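Local coordinates for DinB-like Protein (Bacillus cereus ATCC 10987, PDB 3DI5) that binds a divalent metal, nickel in this crystal, through three histidines in a DinB-family helix bundle, while its biological role is not established, at residues 107-112 and 116-121; 32-37 and 141-146. All blocks are in the same frame, centred on the assembly; numbering follows the deposited sequence.

Contact 1. Residues 107-112 and 116-121; sequences TINDFF and MPNSIF
N109 and M116, a selenomethionine here, face each other as the hydrogen-bonded pair of a short antiparallel ladder. The amide of M116 reaches N109 O at 2.8 Å, and N109 N returns an equally short bond to M116 O. Next along the ladder, I108 and P117 form a non-hydrogen-bonded pair, a place that suits proline because its missing N-H is not needed there; their CA atoms lie 4.1 Å apart. The ladder then hands over to the helix, for P117 is the N-cap residue and the first-turn amide N118 N donates to T107 O.

Two asparagines tie this corner again. N109 ND2 donates a hydrogen bond to N118 OD1 at 2.9 Å, a moderately bent bond between amides lying 25° from parallel. One water accepts from both ND2 atoms, and N118 ND2 also donates to the carbonyl of D104, so the N118 amide is held at both ends.

On the strand's other half, F121 turns the edge of its ring to the strand backbone, CZ meeting D110 O near the ring plane. Its CE1 lies 3.7 Å from N109 CB. F111, with CG anti to the backbone N (chi1 -175°), brings CD1 to 3.6 Å from F121 CE2, the edge of F111 turned toward the face of F121 in an offset edge-to-face pair, planes 87° apart. These apolar rings join the strand to the first turn of helix 118-142. The whole is a beta hairpin leading straight into that helix, which carries two nickel-binding histidines, H128 and H132.

Contact 2. Residues 32-37 and 141-146; sequences LSQEIA and RQAGLT
Q34 and A143 bring the two backbones nearest, with CA atoms 6.2 Å apart, where an extended loop residue passes the last turn of a helix and its exit. The Q34 side chain bridges this gap. Its CG is anti to the backbone N (chi1 -167°), and a bend at chi2 (79°) lays the amide against the helix end. There OE1 approaches A143 CA at 3.4 Å and A143 CB at 3.6 Å, van der Waals contacts for which a methyl group is small enough to permit close approach. The other branch, NE2, passes Q142 CB at 3.8 Å.

The polar link is made by water. One molecule accepts from Q34 NE2 at 2.8 Å and donates to Q142 OE1 at 2.9 Å and to the carbonyl oxygen of E35. Q142 is extended beyond CG, which carries its amide out to this water. The two glutamine chains cross at about a right angle, and their amide planes are 48° apart. Glutamine suits both places: one amide supplies an N-H and the other an oxygen to the same water at a partly hydrated surface.

G144, with positive phi, closes helix 118-142 in a Schellman motif and turns the chain away. The loop between helices 6-26 and 43-58 is anchored on its own side by backbone bonding of Q34 with L43, while A143 and L145 also touch S31, so this helix end rests against the 6-26 to 43-58 connection.

Helix 118-142 joins the two contacts: contact 1 takes in its first turn and the hairpin strands before it, and contact 2 its last turn and exit. Their centres are 35 Å apart, on opposite sides of the chain's centre, and their nearest atoms are about 20 Å apart. Along the chain, 32-37 comes first, then both segments of contact 1, then 141-146, so the local hairpin contact is nested within the long loop closed by contact 2. Between the ends of the shared helix lie H128 and H132, which bind nickel together with H49 of helix 43-58; contact 2 lies away from that site.

Contact 1. Residues 107-112 and 116-121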
loop_
_atom_site.group_PDB
_atom_site.type_symbol
_atom_site.label_atom_id
_atom_site.label_comp_id
_atom_site.label_asym_id
_atom_site.label_seq_id
_atom_site.Cartn_x
_atom_site.Cartn_y
_atom_site.Cartn_z
ATOM N N THR A 107 14.462 9.600 13.310
ATOM C CA THR A 107 14.530 10.916 12.680
ATOM C C THR A 107 13.157 11.523 12.495
ATOM O O THR A 107 12.266 10.907 11.892
ATOM C CB THR A 107 15.211 10.805 11.321
ATOM O OG1 THR A 107 16.398 10.059 11.528
ATOM C CG2 THR A 107 15.542 12.187 10.760
ATOM N N ILE A 108 12.970 12.715 13.058
ATOM C CA ILE A 108 11.699 13.431 12.970
ATOM C C ILE A 108 11.539 14.081 11.598
ATOM O O ILE A 108 12.409 14.830 11.155
ATOM C CB ILE A 108 11.583 14.475 14.089
ATOM C CG1 ILE A 108 11.365 13.768 15.427
ATOM C CG2 ILE A 108 10.410 15.412 13.824
ATOM C CD1 ILE A 108 11.434 14.702 16.595
ATOM N N ASN A 109 10.450 13.741 10.902
ATOM C CA ASN A 109 10.119 14.342 9.611
ATOM C C ASN A 109 8.679 14.898 9.639
ATOM O O ASN A 109 7.913 14.732 10.617
ATOM C CB ASN A 109 10.313 13.328 8.487
ATOM C CG ASN A 109 11.749 13.254 7.981
ATOM O OD1 ASN A 109 12.257 14.201 7.383
ATOM N ND2 ASN A 109 12.392 12.102 8.175
ATOM N N ASP A 110 8.326 15.593 8.572
ATOM C CA ASP A 110 7.044 16.258 8.493
ATOM C C ASP A 110 6.030 15.361 7.821
ATOM O O ASP A 110 6.201 15.007 6.652
ATOM C CB ASP A 110 7.170 17.551 7.696
ATOM C CG ASP A 110 5.847 18.273 7.559
ATOM O OD1 ASP A 110 5.226 18.580 8.606
ATOM O OD2 ASP A 110 5.420 18.523 6.412
ATOM N N PHE A 111 4.969 14.995 8.541
ATOM C CA PHE A 111 3.868 14.266 7.893
ATOM C C PHE A 111 2.709 15.199 7.616
ATOM O O PHE A 111 1.947 15.544 8.521
ATOM C CB PHE A 111 3.397 13.046 8.686
ATOM C CG PHE A 111 2.342 12.226 7.945
ATOM C CD1 PHE A 111 2.665 11.560 6.757
ATOM C CD2 PHE A 111 1.032 12.161 8.394
ATOM C CE1 PHE A 111 1.689 10.819 6.049
ATOM C CE2 PHE A 111 0.057 11.424 7.691
ATOM C CZ PHE A 111 0.395 10.745 6.523
ATOM N N PHE A 112 2.605 15.635 6.364
ATOM C CA PHE A 112 1.544 16.552 5.957
ATOM C C PHE A 112 1.213 17.564 7.065
ATOM O O PHE A 112 0.068 17.652 7.513
ATOM C CB PHE A 112 0.275 15.774 5.574
ATOM C CG PHE A 112 0.486 14.755 4.483
ATOM C CD1 PHE A 112 1.033 15.133 3.253
ATOM C CD2 PHE A 112 0.152 13.431 4.684
ATOM C CE1 PHE A 112 1.240 14.194 2.241
ATOM C CE2 PHE A 112 0.354 12.485 3.678
ATOM C CZ PHE A 112 0.902 12.878 2.454
HETATM N N MSE A 116 6.726 14.039 13.029
HETATM C CA MSE A 116 6.650 12.703 13.610
HETATM C C MSE A 116 7.916 11.918 13.246
HETATM O O MSE A 116 8.505 12.155 12.196
HETATM C CB MSE A 116 5.416 11.958 13.072
HETATM C CG MSE A 116 4.064 12.598 13.416
HETATM SE SE MSE A 116 3.656 12.577 15.297
HETATM C CE MSE A 116 2.641 10.927 15.389
ATOM N N PRO A 117 8.343 10.992 14.122
ATOM C CA PRO A 117 9.461 10.113 13.771
ATOM C C PRO A 117 9.192 9.247 12.524
ATOM O O PRO A 117 8.051 8.982 12.173
ATOM C CB PRO A 117 9.656 9.251 15.030
ATOM C CG PRO A 117 8.533 9.527 15.926
ATOM C CD PRO A 117 7.837 10.755 15.487
ATOM N N ASN A 118 10.231 8.816 11.843
ATOM C CA ASN A 118 10.029 7.962 10.685
ATOM C C ASN A 118 9.216 6.697 10.987
ATOM O O ASN A 118 8.453 6.255 10.139
ATOM C CB ASN A 118 11.348 7.611 10.019
ATOM C CG ASN A 118 11.901 8.755 9.218
ATOM O OD1 ASN A 118 11.143 9.541 8.657
ATOM N ND2 ASN A 118 13.214 8.873 9.175
ATOM N N SER A 119 9.347 6.139 12.190
ATOM C CA SER A 119 8.624 4.907 12.538
ATOM C C SER A 119 7.092 5.055 12.457
ATOM O O SER A 119 6.379 4.107 12.120
ATOM C CB SER A 119 9.017 4.424 13.929
ATOM O OG SER A 119 8.849 5.455 14.855
ATOM N N ILE A 120 6.605 6.249 12.741
ATOM C CA ILE A 120 5.189 6.542 12.689
ATOM C C ILE A 120 4.755 6.629 11.224
ATOM O O ILE A 120 3.697 6.127 10.836
ATOM C CB ILE A 120 4.869 7.841 13.448
ATOM C CG1 ILE A 120 5.217 7.714 14.939
ATOM C CG2 ILE A 120 3.405 8.190 13.337
ATOM C CD1 ILE A 120 4.437 6.647 15.706
ATOM N N PHE A 121 5.577 7.217 10.374
ATOM C CA PHE A 121 5.270 7.137 8.943
ATOM C C PHE A 121 4.960 5.694 8.590
ATOM O O PHE A 121 3.986 5.390 7.865
ATOM C CB PHE A 121 6.420 7.617 8.085
ATOM C CG PHE A 121 6.570 9.105 8.035
ATOM C CD1 PHE A 121 7.202 9.797 9.059
ATOM C CD2 PHE A 121 6.096 9.818 6.954
ATOM C CE1 PHE A 121 7.349 11.156 9.003
ATOM C CE2 PHE A 121 6.264 11.177 6.895
ATOM C CZ PHE A 121 6.860 11.852 7.945
HETATM O O HOH W 1 14.903 10.615 7.323
#

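Contact 2. Residues 32-37 and 141-146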
loop_
_atom_site.group_PDB
_atom_site.type_symbol
_atom_site.label_atom_id
_atom_site.label_comp_id
_atom_site.label_asym_id
_atom_site.label_seq_id
_atom_site.Cartn_x
_atom_site.Cartn_y
_atom_site.Cartn_z
ATOM N N LEU A 32 -12.873 -4.709 -11.293
ATOM C CA LEU A 32 -12.454 -3.342 -11.039
ATOM C C LEU A 32 -13.615 -2.358 -11.054
ATOM O O LEU A 32 -13.554 -1.330 -10.372
ATOM C CB LEU A 32 -11.394 -2.906 -12.070
ATOM C CG LEU A 32 -10.096 -3.710 -12.081
ATOM C CD1 LEU A 32 -9.122 -2.984 -12.971
ATOM C CD2 LEU A 32 -9.511 -3.958 -10.658
ATOM N N SER A 33 -14.678 -2.668 -11.801
ATOM C CA SER A 33 -15.825 -1.769 -11.872
ATOM C C SER A 33 -16.774 -1.954 -10.684
ATOM O O SER A 33 -17.699 -1.182 -10.527
ATOM C CB SER A 33 -16.567 -1.912 -13.202
ATOM O OG SER A 33 -17.156 -3.187 -13.352
ATOM N N GLN A 34 -16.486 -2.904 -9.819
ATOM C CA GLN A 34 -17.349 -3.169 -8.684
ATOM C C GLN A 34 -17.432 -2.023 -7.693
ATOM O O GLN A 34 -16.459 -1.578 -7.231
ATOM C CB GLN A 34 -16.940 -4.458 -7.990
ATOM C CG GLN A 34 -17.965 -4.972 -7.000
ATOM C CD GLN A 34 -19.141 -5.693 -7.649
ATOM O OE1 GLN A 34 -19.025 -6.307 -8.683
ATOM N NE2 GLN A 34 -20.261 -5.596 -7.032
ATOM N N GLU A 35 -18.619 -1.590 -7.334
ATOM C CA GLU A 35 -18.772 -0.341 -6.622
ATOM C C GLU A 35 -19.170 -0.484 -5.187
ATOM O O GLU A 35 -19.967 -1.284 -4.846
ATOM C CB GLU A 35 -19.774 0.562 -7.341
ATOM N N ILE A 36 -18.658 0.367 -4.344
ATOM C CA ILE A 36 -19.174 0.471 -2.999
ATOM C C ILE A 36 -20.629 0.800 -2.916
ATOM O O ILE A 36 -21.308 0.273 -2.104
ATOM C CB ILE A 36 -18.463 1.489 -2.211
ATOM C CG1 ILE A 36 -17.026 1.112 -2.052
ATOM C CG2 ILE A 36 -19.173 1.755 -0.922
ATOM C CD1 ILE A 36 -16.272 2.041 -1.290
ATOM N N ALA A 37 -21.075 1.729 -3.735
ATOM C CA ALA A 37 -22.455 2.187 -3.793
ATOM C C ALA A 37 -22.592 3.131 -4.988
ATOM O O ALA A 37 -21.596 3.560 -5.565
ATOM C CB ALA A 37 -22.844 2.896 -2.495
ATOM N N ARG A 141 -15.636 -10.035 -2.794
ATOM C CA ARG A 141 -16.738 -10.972 -2.533
ATOM C C ARG A 141 -17.945 -10.634 -3.401
ATOM O O ARG A 141 -18.577 -11.502 -4.017
ATOM C CB ARG A 141 -17.181 -10.846 -1.061
ATOM C CG ARG A 141 -17.116 -12.106 -0.245
ATOM C CD ARG A 141 -15.815 -12.184 0.566
ATOM N N GLN A 142 -18.277 -9.350 -3.423
ATOM C CA GLN A 142 -19.419 -8.848 -4.173
ATOM C C GLN A 142 -19.202 -8.978 -5.676
ATOM O O GLN A 142 -20.166 -9.148 -6.423
ATOM C CB GLN A 142 -19.706 -7.414 -3.756
ATOM C CG GLN A 142 -20.413 -7.403 -2.414
ATOM C CD GLN A 142 -20.464 -6.063 -1.753
ATOM O OE1 GLN A 142 -19.829 -5.118 -2.209
ATOM N NE2 GLN A 142 -21.217 -5.970 -0.651
ATOM N N ALA A 143 -17.950 -8.963 -6.110
ATOM C CA ALA A 143 -17.634 -9.220 -7.509
ATOM C C ALA A 143 -17.608 -10.699 -7.887
ATOM O O ALA A 143 -17.333 -11.012 -9.037
ATOM C CB ALA A 143 -16.318 -8.598 -7.861
ATOM N N GLY A 144 -17.864 -11.592 -6.935
ATOM C CA GLY A 144 -17.831 -13.037 -7.189
ATOM C C GLY A 144 -16.442 -13.655 -7.224
ATOM O O GLY A 144 -16.245 -14.726 -7.833
ATOM N N LEU A 145 -15.472 -12.998 -6.583
ATOM C CA LEU A 145 -14.109 -13.522 -6.509
ATOM C C LEU A 145 -13.922 -14.291 -5.206
ATOM O O LEU A 145 -14.638 -14.073 -4.226
ATOM C CB LEU A 145 -13.071 -12.386 -6.603
ATOM C CG LEU A 145 -13.117 -11.494 -7.850
ATOM C CD1 LEU A 145 -12.123 -10.331 -7.728
ATOM C CD2 LEU A 145 -12.867 -12.302 -9.117
ATOM N N THR A 146 -12.955 -15.200 -5.197
ATOM C CA THR A 146 -12.628 -15.958 -3.994
ATOM C C THR A 146 -11.535 -15.187 -3.270
ATOM O O THR A 146 -10.460 -14.988 -3.829
ATOM C CB THR A 146 -12.172 -17.415 -4.336
HETATM O O HOH W 2 -20.513 -3.957 -4.800
#